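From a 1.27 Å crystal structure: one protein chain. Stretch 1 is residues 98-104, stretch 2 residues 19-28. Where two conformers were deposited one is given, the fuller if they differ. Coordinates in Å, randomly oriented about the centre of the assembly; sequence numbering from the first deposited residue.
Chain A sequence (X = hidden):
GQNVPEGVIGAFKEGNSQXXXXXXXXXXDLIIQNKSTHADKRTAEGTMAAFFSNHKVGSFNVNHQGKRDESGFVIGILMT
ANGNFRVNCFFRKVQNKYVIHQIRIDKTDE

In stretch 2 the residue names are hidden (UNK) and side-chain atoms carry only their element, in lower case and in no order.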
# COMPACT_ATOMS: atom_id res chain seq x y z
N TYR A 98 -5.61 -11.11 7.00
CA TYR A 98 -5.03 -9.79 7.15
C TYR A 98 -5.38 -8.96 5.93
O TYR A 98 -5.14 -9.37 4.79
CB TYR A 98 -3.51 -9.89 7.31
CG TYR A 98 -3.09 -10.50 8.61
CD1 TYR A 98 -2.97 -9.74 9.77
CD2 TYR A 98 -2.78 -11.86 8.69
CE1 TYR A 98 -2.54 -10.31 10.96
CE2 TYR A 98 -2.37 -12.43 9.86
CZ TYR A 98 -2.26 -11.66 11.00
OH TYR A 98 -1.85 -12.28 12.17
N VAL A 99 -5.96 -7.79 6.17
CA VAL A 99 -6.31 -6.88 5.08
C VAL A 99 -5.74 -5.51 5.38
O VAL A 99 -5.52 -5.14 6.54
CB VAL A 99 -7.85 -6.78 4.87
CG1 VAL A 99 -8.41 -8.14 4.46
CG2 VAL A 99 -8.53 -6.26 6.12
N ILE A 100 -5.50 -4.75 4.33
CA ILE A 100 -4.97 -3.42 4.49
C ILE A 100 -6.02 -2.45 5.01
O ILE A 100 -7.09 -2.30 4.41
CB ILE A 100 -4.41 -2.86 3.16
CG1 ILE A 100 -3.27 -3.74 2.67
CG2 ILE A 100 -3.90 -1.44 3.32
CD1 ILE A 100 -2.89 -3.48 1.24
N HIS A 101 -5.66 -1.76 6.09
CA HIS A 101 -6.51 -0.76 6.70
C HIS A 101 -5.97 0.67 6.50
O HIS A 101 -6.72 1.64 6.54
CB HIS A 101 -6.63 -1.07 8.19
CG HIS A 101 -7.35 -0.02 8.97
ND1 HIS A 101 -8.67 0.32 8.72
CD2 HIS A 101 -6.95 0.75 10.00
CE1 HIS A 101 -9.03 1.26 9.57
NE2 HIS A 101 -8.01 1.55 10.35
N GLN A 102 -4.66 0.80 6.30
CA GLN A 102 -4.04 2.11 6.06
C GLN A 102 -2.84 1.98 5.14
O GLN A 102 -2.03 1.05 5.31
CB GLN A 102 -3.63 2.79 7.39
CG GLN A 102 -3.00 4.18 7.23
CD GLN A 102 -2.78 4.88 8.56
OE1 GLN A 102 -1.69 5.31 8.87
NE2 GLN A 102 -3.85 5.04 9.33
N ILE A 103 -2.74 2.90 4.19
CA ILE A 103 -1.55 3.05 3.36
C ILE A 103 -1.09 4.49 3.48
O ILE A 103 -1.87 5.42 3.21
CB ILE A 103 -1.84 2.76 1.87
CG1 ILE A 103 -2.43 1.36 1.70
CG2 ILE A 103 -0.59 2.96 1.03
CD1 ILE A 103 -2.79 0.99 0.29
N ARG A 104 0.16 4.68 3.86
CA ARG A 104 0.81 5.97 3.87
C ARG A 104 1.91 5.95 2.83
O ARG A 104 2.71 5.01 2.79
CB ARG A 104 1.40 6.29 5.25
CG ARG A 104 2.06 7.65 5.34
CD ARG A 104 2.69 7.95 6.71
NE ARG A 104 3.72 8.98 6.54
CZ ARG A 104 5.03 8.75 6.43
NH1 ARG A 104 5.55 7.53 6.55
NH2 ARG A 104 5.84 9.77 6.22
N UNK A 19 -4.12 -6.05 -8.49
CA UNK A 19 -3.60 -7.07 -7.60
C UNK A 19 -3.68 -6.60 -6.14
O UNK A 19 -4.01 -7.38 -5.24
o UNK A 19 -3.10 -9.97 -8.59
c UNK A 19 -2.16 -7.43 -7.98
c UNK A 19 -2.48 -9.44 -9.54
c UNK A 19 -2.01 -8.00 -9.40
o UNK A 19 -2.22 -10.05 -10.60
N UNK A 20 -3.39 -5.33 -5.90
CA UNK A 20 -3.43 -4.81 -4.54
C UNK A 20 -4.83 -4.92 -3.95
O UNK A 20 -5.03 -5.16 -2.76
c UNK A 20 -2.54 -1.22 -3.35
c UNK A 20 -2.88 -2.68 -3.18
c UNK A 20 -2.94 -3.35 -4.54
c UNK A 20 -1.86 -3.37 -2.27
N UNK A 21 -5.82 -4.79 -4.82
CA UNK A 21 -7.22 -4.79 -4.41
C UNK A 21 -7.77 -5.94 -3.55
O UNK A 21 -8.83 -5.93 -3.13
n UNK A 21 -10.38 -5.39 -5.77
c UNK A 21 -8.09 -4.61 -5.67
c UNK A 21 -9.57 -4.44 -5.35
o UNK A 21 -9.96 -3.46 -4.72
N UNK A 22 -7.08 -7.05 -3.86
CA UNK A 22 -7.36 -8.37 -3.37
C UNK A 22 -7.06 -8.29 -1.92
O UNK A 22 -7.73 -8.95 -1.11
c UNK A 22 -6.74 -9.87 -5.40
c UNK A 22 -6.43 -9.43 -3.98
c UNK A 22 -5.74 -10.94 -5.88
n UNK A 22 -4.68 -13.16 -5.38
c UNK A 22 -5.66 -12.14 -4.94
N UNK A 23 -6.04 -7.50 -1.58
CA UNK A 23 -5.78 -7.34 -0.14
C UNK A 23 -6.32 -6.14 0.63
O UNK A 23 -6.05 -5.98 1.80
c UNK A 23 -3.69 -8.51 -0.85
c UNK A 23 -3.80 -9.82 -0.43
o UNK A 23 -2.26 -11.65 -3.17
c UNK A 23 -3.31 -10.86 -1.19
c UNK A 23 -4.25 -7.39 -0.00
c UNK A 23 -2.62 -9.30 -2.87
c UNK A 23 -3.12 -8.26 -2.10
c UNK A 23 -2.74 -10.60 -2.42
N UNK A 24 -7.12 -5.32 -0.03
CA UNK A 24 -7.64 -4.12 0.62
C UNK A 24 -8.82 -4.45 1.54
O UNK A 24 -9.64 -5.29 1.21
c UNK A 24 -5.98 -1.71 -0.45
c UNK A 24 -6.97 -2.47 -1.30
c UNK A 24 -8.08 -3.09 -0.44
c UNK A 24 -7.55 -1.57 -2.37
N UNK A 25 -8.87 -3.80 2.70
CA UNK A 25 -10.04 -3.84 3.56
C UNK A 25 -11.21 -3.10 2.94
O UNK A 25 -11.06 -2.42 1.93
N UNK A 26 -12.37 -3.23 3.55
CA UNK A 26 -13.55 -2.59 3.00
C UNK A 26 -13.51 -1.07 3.16
O UNK A 26 -14.17 -0.35 2.42
c UNK A 26 -15.08 -4.61 3.15
c UNK A 26 -14.81 -3.19 3.62
o UNK A 26 -14.67 -4.97 2.02
o UNK A 26 -15.71 -5.38 3.90
N UNK A 27 -12.74 -0.63 4.15
CA UNK A 27 -12.46 0.78 4.38
C UNK A 27 -10.95 0.91 4.55
O UNK A 27 -10.35 0.16 5.30
n UNK A 27 -17.29 3.41 3.80
c UNK A 27 -13.14 1.29 5.65
c UNK A 27 -14.67 1.26 5.61
c UNK A 27 -15.22 2.33 4.68
c UNK A 27 -16.74 2.40 4.75
N UNK A 28 -10.36 1.85 3.84
CA UNK A 28 -8.92 2.06 3.86
C UNK A 28 -8.63 3.53 4.03
O UNK A 28 -9.15 4.36 3.28
c UNK A 28 -8.26 1.58 2.55
c UNK A 28 -6.76 1.75 2.63
c UNK A 28 -8.63 0.13 2.26

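Position 19 carries three side-chain carbons in a row, the third bearing two oxygens, and reaches nothing on stretch 1. A two-carbon stem ending in a carboxylate is Glu-19, exposed at the helical start of the segment.

Position 20 has four carbons, forked at the second. Its CA-to-CB bond points sideways, yet one fork tip lies 3.7 Å from Ile-100 CD1, and a tip also approaches Ile-103 CD1. This is Leu-20; the first of those tips is its CD1.

At 21, two carbons, the second with one oxygen and one nitrogen, make an amide: Asn-21, pointing away. Position 22 is four carbons in a row ending in nitrogen, Lys-22, exposed and without contact.

Position 23 shows one carbon, then a six-carbon ring bearing an oxygen. Its part in the contact is largely backbone: its O accepts a hydrogen bond from Ile-100 N at 2.9 Å, nearly straight at 172°. The ring end leads away, and its hydroxyl is hydrogen-bonded elsewhere in the structure. This is Tyr-23. A type I turn from Leu-20, closed by Tyr-23 N to Leu-20 O at 2.8 Å, leads from the helical start to this carbonyl.

Position 24 again has four carbons forked at the second, one tip 3.9 Å from Ile-100 CD1 and 4.2 Å from Ile-103 CD1. It is Leu-24, and that tip is CD2.

Position 25 has no side-chain atoms, and its N donates a hydrogen bond to Ile-100 O at 2.9 Å. An ideal CB here would sit 2.8 Å from Ile-100 O, a clash, and 3.4 Å from Val-99 CG2, so the bare backbone suits this close approach. This is Gly-25.

Position 26, two carbons with two oxygens on the second, is Asp-26, exposed and pointing away as the chain turns its corner. Position 27 has four carbons in a row ending in nitrogen; its side-chain end leads away, while its backbone O lies 3.8 Å from His-101 ND1. It is Lys-27.

Position 28 has one carbon carrying two more; one tip lies 3.6 Å from Ile-100 O, the other 4.3 Å from Ile-100 CG2. This is beta-branched Val-28, the tips being CG2 and CG1 in that order.

The rule is one strand residue bonded through both backbone groups. Ile-100 pairs in parallel with Leu-24, giving its N to Tyr-23 and its O to Gly-25, while its side chain joins Leu-24 on the same sheet face and also meets Leu-20 and Val-28. Ile-103 extends this apolar cluster, and the charged side chains of stretch 2 stay out of it.

Stretch 2, residues 19-28: ELNKYLGDKV
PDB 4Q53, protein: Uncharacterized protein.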